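Side-chain contacts in lipase (Photobacterium sp. M37, PDB 2ORY), which probably catalyses the hydrolysis of triacylglycerols, as a cold-adapted alpha/beta-hydrolase lipase of the class 3 family: residues K35-A40 and M72-Q77; S252-E257 and G295-I300. All blocks are in the same frame, centred on the assembly; numbering follows the deposited sequence.

Interaction 1: K35-A40 and M72-Q77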
loop_
_atom_site.group_PDB
_atom_site.type_symbol
_atom_site.label_atom_id
_atom_site.label_comp_id
_atom_site.label_asym_id
_atom_site.label_seq_id
_atom_site.Cartn_x
_atom_site.Cartn_y
_atom_site.Cartn_z
ATOM N N LYS A 35 9.816 14.315 11.674
ATOM C CA LYS A 35 10.438 14.200 12.985
ATOM C C LYS A 35 10.244 12.790 13.527
ATOM O O LYS A 35 11.156 12.199 14.092
ATOM C CB LYS A 35 9.819 15.210 13.951
ATOM C CG LYS A 35 10.431 15.193 15.348
ATOM C CD LYS A 35 9.568 15.954 16.368
ATOM C CE LYS A 35 8.217 15.264 16.606
ATOM N NZ LYS A 35 7.348 15.958 17.618
ATOM N N LYS A 36 9.040 12.261 13.353
ATOM C CA LYS A 36 8.721 10.926 13.822
ATOM C C LYS A 36 9.547 9.868 13.104
ATOM O O LYS A 36 10.088 8.950 13.724
ATOM C CB LYS A 36 7.228 10.649 13.629
ATOM C CG LYS A 36 6.325 11.377 14.631
ATOM C CD LYS A 36 6.528 10.812 16.030
ATOM C CE LYS A 36 5.756 11.592 17.090
ATOM N NZ LYS A 36 5.984 11.062 18.477
ATOM N N MET A 37 9.653 9.996 11.789
ATOM C CA MET A 37 10.423 9.029 11.023
ATOM C C MET A 37 11.885 8.952 11.468
ATOM O O MET A 37 12.426 7.870 11.621
ATOM C CB MET A 37 10.349 9.376 9.545
ATOM C CG MET A 37 8.940 9.538 9.066
ATOM S SD MET A 37 8.868 9.725 7.306
ATOM C CE MET A 37 7.563 8.551 7.026
ATOM N N LYS A 38 12.509 10.106 11.689
ATOM C CA LYS A 38 13.909 10.150 12.098
ATOM C C LYS A 38 14.125 9.468 13.438
ATOM O O LYS A 38 15.110 8.754 13.620
ATOM C CB LYS A 38 14.410 11.596 12.152
ATOM C CG LYS A 38 14.428 12.290 10.800
ATOM C CD LYS A 38 15.059 13.667 10.896
ATOM C CE LYS A 38 14.995 14.379 9.563
ATOM N NZ LYS A 38 15.607 15.734 9.614
ATOM N N GLU A 39 13.213 9.678 14.379
ATOM C CA GLU A 39 13.348 9.032 15.675
ATOM C C GLU A 39 13.240 7.510 15.520
ATOM O O GLU A 39 13.984 6.749 16.153
ATOM C CB GLU A 39 12.265 9.509 16.643
ATOM C CG GLU A 39 12.368 8.828 18.005
ATOM C CD GLU A 39 11.178 9.096 18.911
ATOM O OE1 GLU A 39 11.203 8.623 20.070
ATOM O OE2 GLU A 39 10.217 9.772 18.472
ATOM N N ALA A 40 12.290 7.077 14.693
ATOM C CA ALA A 40 12.069 5.653 14.433
ATOM C C ALA A 40 13.287 4.999 13.769
ATOM O O ALA A 40 13.765 3.954 14.205
ATOM C CB ALA A 40 10.833 5.472 13.537
ATOM N N MET A 72 0.392 9.804 1.348
ATOM C CA MET A 72 1.736 10.222 1.732
ATOM C C MET A 72 2.784 9.319 1.098
ATOM O O MET A 72 2.586 8.109 0.988
ATOM C CB MET A 72 1.911 10.179 3.254
ATOM C CG MET A 72 3.233 10.801 3.748
ATOM S SD MET A 72 4.709 9.704 3.675
ATOM C CE MET A 72 4.725 9.078 5.311
ATOM N N MET A 73 3.895 9.914 0.671
ATOM C CA MET A 73 4.979 9.142 0.082
ATOM C C MET A 73 6.313 9.758 0.473
ATOM O O MET A 73 6.430 10.987 0.585
ATOM C CB MET A 73 4.845 9.095 -1.451
ATOM C CG MET A 73 5.988 8.360 -2.179
ATOM S SD MET A 73 5.571 8.070 -3.878
ATOM C CE MET A 73 5.516 9.783 -4.503
ATOM N N TYR A 74 7.293 8.897 0.736
ATOM C CA TYR A 74 8.646 9.336 1.064
ATOM C C TYR A 74 9.626 8.298 0.516
ATOM O O TYR A 74 9.226 7.192 0.103
ATOM C CB TYR A 74 8.836 9.532 2.585
ATOM C CG TYR A 74 8.746 8.281 3.441
ATOM C CD1 TYR A 74 9.887 7.681 3.946
ATOM C CD2 TYR A 74 7.519 7.675 3.704
ATOM C CE1 TYR A 74 9.813 6.499 4.689
ATOM C CE2 TYR A 74 7.431 6.489 4.441
ATOM C CZ TYR A 74 8.584 5.905 4.926
ATOM O OH TYR A 74 8.520 4.706 5.597
ATOM N N VAL A 75 10.900 8.679 0.473
ATOM C CA VAL A 75 11.962 7.799 -0.005
ATOM C C VAL A 75 13.090 7.716 1.038
ATOM O O VAL A 75 13.592 8.743 1.491
ATOM C CB VAL A 75 12.555 8.320 -1.334
ATOM C CG1 VAL A 75 13.557 7.320 -1.875
ATOM C CG2 VAL A 75 11.445 8.577 -2.346
ATOM N N ILE A 76 13.469 6.496 1.424
ATOM C CA ILE A 76 14.552 6.284 2.395
ATOM C C ILE A 76 15.739 5.744 1.607
ATOM O O ILE A 76 15.575 4.881 0.748
ATOM C CB ILE A 76 14.224 5.198 3.467
ATOM C CG1 ILE A 76 12.820 5.394 4.028
ATOM C CG2 ILE A 76 15.243 5.236 4.584
ATOM C CD1 ILE A 76 11.754 4.725 3.158
ATOM N N GLN A 77 16.927 6.245 1.905
ATOM C CA GLN A 77 18.131 5.783 1.237
ATOM C C GLN A 77 19.061 5.159 2.270
ATOM O O GLN A 77 19.300 5.743 3.326
ATOM C CB GLN A 77 18.849 6.949 0.551
ATOM C CG GLN A 77 20.182 6.557 -0.082
ATOM C CD GLN A 77 20.912 7.726 -0.728
ATOM O OE1 GLN A 77 21.913 7.539 -1.420
ATOM N NE2 GLN A 77 20.417 8.939 -0.501
#
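M37 projects its CG beside its own backbone N (chi1 -53°), continues extended through chi2 and bends at chi3 to turn CE in over the ring of Y74, which swings between its backbone N and carbonyl carbon (chi1 66°); the thioether thus makes a Met-aromatic contact. The contact packs helix 30-43 against strand 66-78 of the central mixed sheet of the alpha/beta-hydrolase fold. For the Met-aromatic contact the evidence is M37 SD, 4.1 Å from the centroid of the Y74 ring and 11° off the ring normal, so the sulfur sits over the ring face. M37 CE is closer still, 3.4 Å from the same Y74 centroid and above the centre of the ring, which adds a CH-pi contact. M72, bent at both outer torsions, meets M37 tip to tip, methyl against methyl. The backbones stay well apart, with 10.0 Å between M37 CA and I76 CA, and no hydrogen bond links the segments. Helix 5-15 borders the same cluster: M15 touches both M37 and Y74, and Y74 OH is hydrogen-bonded to F12 O. The packing is tight at the methionine ends, where M37 CE and M72 CE are separated by 3.4 Å.

Interaction 2: S252-E257 and G295-I300; sequences SIYISE and GNINPI
A type I beta turn, S252 to I255, in the loop between helices 244-247 and 265-278 presents Y254 to I297 of the later loop that leads into helix 304-319. The turn is supported by the backbone bond from I255 N to S252 O, 3.2 Å long. Between the segments nearly all the touching is done by one methyl group. I297 carries CG1 beside its backbone N and then runs extended (chi2 179°), which places CD1 at the far end of the side chain, against the main chain of the turn. I297 CD1 lies 3.6 Å from Y254 CA, and Y254 C is equally near it. The closest approach between apolar side-chain atoms is longer, 4.0 Å from Y254 CB to I297 CD1. S256 flanks the same methyl: its OG is 4.0 Å from I297 CD1, at van der Waals range, and OG instead accepts hydrogen bonds from Q258 N and A259 N. The Y254 ring meets I297 CG1 only obliquely; within its own turn, I253 CG2 sits over the ring centre, 3.4 Å above the plane. Further along, Y254 OH is hydrogen-bonded to L235 O, and L235 also touches I297. The tyrosine lies near, without touching, S174, H312 and D236, whose geometry is consistent with a Ser-His-Asp triad. Y304, Q307 and A308 of helix 304-319 also border Y254. No hydrogen bond crosses between the two segments, so the direct contact is van der Waals packing; I297 supplies the larger share of the 135 Å² buried. With no directional bond here, the position of Y254 probably owes more to its turn, its backbone hydrogen bonding with V261, its hydroxyl bond to L235 and its packing against helix 304-319 than to I297.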
loop_
_atom_site.group_PDB
_atom_site.type_symbol
_atom_site.label_atom_id
_atom_site.label_comp_id
_atom_site.label_asym_id
_atom_site.label_seq_id
_atom_site.Cartn_x
_atom_site.Cartn_y
_atom_site.Cartn_z
ATOM N N SER A 252 -18.812 -14.432 4.686
ATOM C CA SER A 252 -18.499 -15.522 5.611
ATOM C C SER A 252 -17.024 -15.763 5.868
ATOM O O SER A 252 -16.625 -16.847 6.296
ATOM C CB SER A 252 -19.134 -16.804 5.100
ATOM O OG SER A 252 -18.709 -17.037 3.769
ATOM N N ILE A 253 -16.217 -14.739 5.626
ATOM C CA ILE A 253 -14.781 -14.825 5.832
ATOM C C ILE A 253 -14.425 -15.164 7.278
ATOM O O ILE A 253 -13.415 -15.814 7.522
ATOM C CB ILE A 253 -14.074 -13.483 5.457
ATOM C CG1 ILE A 253 -12.565 -13.619 5.652
ATOM C CG2 ILE A 253 -14.588 -12.330 6.338
ATOM C CD1 ILE A 253 -11.904 -14.528 4.653
ATOM N N TYR A 254 -15.246 -14.729 8.231
ATOM C CA TYR A 254 -14.964 -14.984 9.646
ATOM C C TYR A 254 -15.905 -15.993 10.279
ATOM O O TYR A 254 -16.231 -15.906 11.464
ATOM C CB TYR A 254 -15.014 -13.684 10.454
ATOM C CG TYR A 254 -14.089 -12.599 9.939
ATOM C CD1 TYR A 254 -12.754 -12.871 9.621
ATOM C CD2 TYR A 254 -14.557 -11.304 9.756
ATOM C CE1 TYR A 254 -11.914 -11.862 9.121
ATOM C CE2 TYR A 254 -13.735 -10.297 9.267
ATOM C CZ TYR A 254 -12.423 -10.574 8.945
ATOM O OH TYR A 254 -11.658 -9.561 8.416
ATOM N N ILE A 255 -16.341 -16.954 9.479
ATOM C CA ILE A 255 -17.238 -17.977 9.965
ATOM C C ILE A 255 -16.504 -19.296 9.882
ATOM O O ILE A 255 -16.338 -19.856 8.797
ATOM C CB ILE A 255 -18.522 -18.055 9.113
ATOM C CG1 ILE A 255 -19.314 -16.755 9.235
ATOM C CG2 ILE A 255 -19.387 -19.231 9.568
ATOM C CD1 ILE A 255 -20.544 -16.707 8.351
ATOM N N SER A 256 -16.041 -19.779 11.027
ATOM C CA SER A 256 -15.337 -21.049 11.083
ATOM C C SER A 256 -16.073 -21.997 12.021
ATOM O O SER A 256 -17.298 -21.943 12.159
ATOM C CB SER A 256 -13.904 -20.843 11.582
ATOM O OG SER A 256 -13.894 -20.414 12.932
ATOM N N GLU A 257 -15.315 -22.877 12.660
ATOM C CA GLU A 257 -15.885 -23.830 13.595
ATOM C C GLU A 257 -15.352 -23.449 14.969
ATOM O O GLU A 257 -15.686 -24.067 15.976
ATOM C CB GLU A 257 -15.464 -25.252 13.216
ATOM C CG GLU A 257 -15.861 -25.635 11.791
ATOM C CD GLU A 257 -15.497 -27.067 11.427
ATOM O OE1 GLU A 257 -14.298 -27.424 11.510
ATOM O OE2 GLU A 257 -16.411 -27.833 11.050
ATOM N N GLY A 295 -4.207 -16.538 8.347
ATOM C CA GLY A 295 -4.546 -15.779 9.542
ATOM C C GLY A 295 -5.412 -16.543 10.523
ATOM O O GLY A 295 -5.944 -17.594 10.195
ATOM N N ASN A 296 -5.558 -16.000 11.725
ATOM C CA ASN A 296 -6.352 -16.627 12.768
ATOM C C ASN A 296 -7.361 -15.675 13.369
ATOM O O ASN A 296 -6.997 -14.616 13.879
ATOM C CB ASN A 296 -5.436 -17.131 13.871
ATOM C CG ASN A 296 -4.461 -18.143 13.367
ATOM O OD1 ASN A 296 -4.846 -19.255 12.997
ATOM N ND2 ASN A 296 -3.192 -17.764 13.316
ATOM N N ILE A 297 -8.627 -16.074 13.334
ATOM C CA ILE A 297 -9.707 -15.251 13.863
ATOM C C ILE A 297 -9.519 -14.942 15.341
ATOM O O ILE A 297 -9.414 -15.854 16.148
ATOM C CB ILE A 297 -11.079 -15.947 13.648
ATOM C CG1 ILE A 297 -11.394 -16.028 12.149
ATOM C CG2 ILE A 297 -12.173 -15.166 14.315
ATOM C CD1 ILE A 297 -12.714 -16.719 11.812
ATOM N N ASN A 298 -9.466 -13.655 15.685
ATOM C CA ASN A 298 -9.324 -13.224 17.078
ATOM C C ASN A 298 -10.711 -13.315 17.723
ATOM O O ASN A 298 -11.562 -12.442 17.526
ATOM C CB ASN A 298 -8.815 -11.790 17.142
ATOM C CG ASN A 298 -8.542 -11.355 18.549
ATOM O OD1 ASN A 298 -8.824 -12.093 19.483
ATOM N ND2 ASN A 298 -7.992 -10.161 18.717
ATOM N N PRO A 299 -10.953 -14.382 18.502
ATOM C CA PRO A 299 -12.219 -14.662 19.195
ATOM C C PRO A 299 -12.796 -13.545 20.071
ATOM O O PRO A 299 -14.001 -13.471 20.273
ATOM C CB PRO A 299 -11.893 -15.916 19.988
ATOM C CG PRO A 299 -10.449 -15.689 20.347
ATOM C CD PRO A 299 -9.883 -15.250 19.024
ATOM N N ILE A 300 -11.943 -12.677 20.594
ATOM C CA ILE A 300 -12.413 -11.587 21.432
ATOM C C ILE A 300 -13.171 -10.518 20.629
ATOM O O ILE A 300 -14.052 -9.851 21.162
ATOM C CB ILE A 300 -11.223 -10.917 22.137
ATOM C CG1 ILE A 300 -10.524 -11.915 23.053
ATOM C CG2 ILE A 300 -11.688 -9.727 22.939
ATOM C CD1 ILE A 300 -9.270 -11.344 23.724
#

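Overall arrangement
Interaction 1 and interaction 2 hold different elements: a helix and a strand of the mixed sheet in the first, two irregular loops near helix 304-319 in the second. Their centres are 35 Å apart and their nearest atoms about 24 Å, so the two do not meet. All three touching residues of interaction 1 are buried, whereas interaction 2 lies at the surface, with just one of its five touching residues buried. Neither has a hydrogen bond across its segments, yet the chemistry differs: sulfur and methyl over an aromatic face inside, an aliphatic methyl against backbone at the periphery. In each, a tyrosine hydroxyl is bonded to a backbone carbonyl outside the pair.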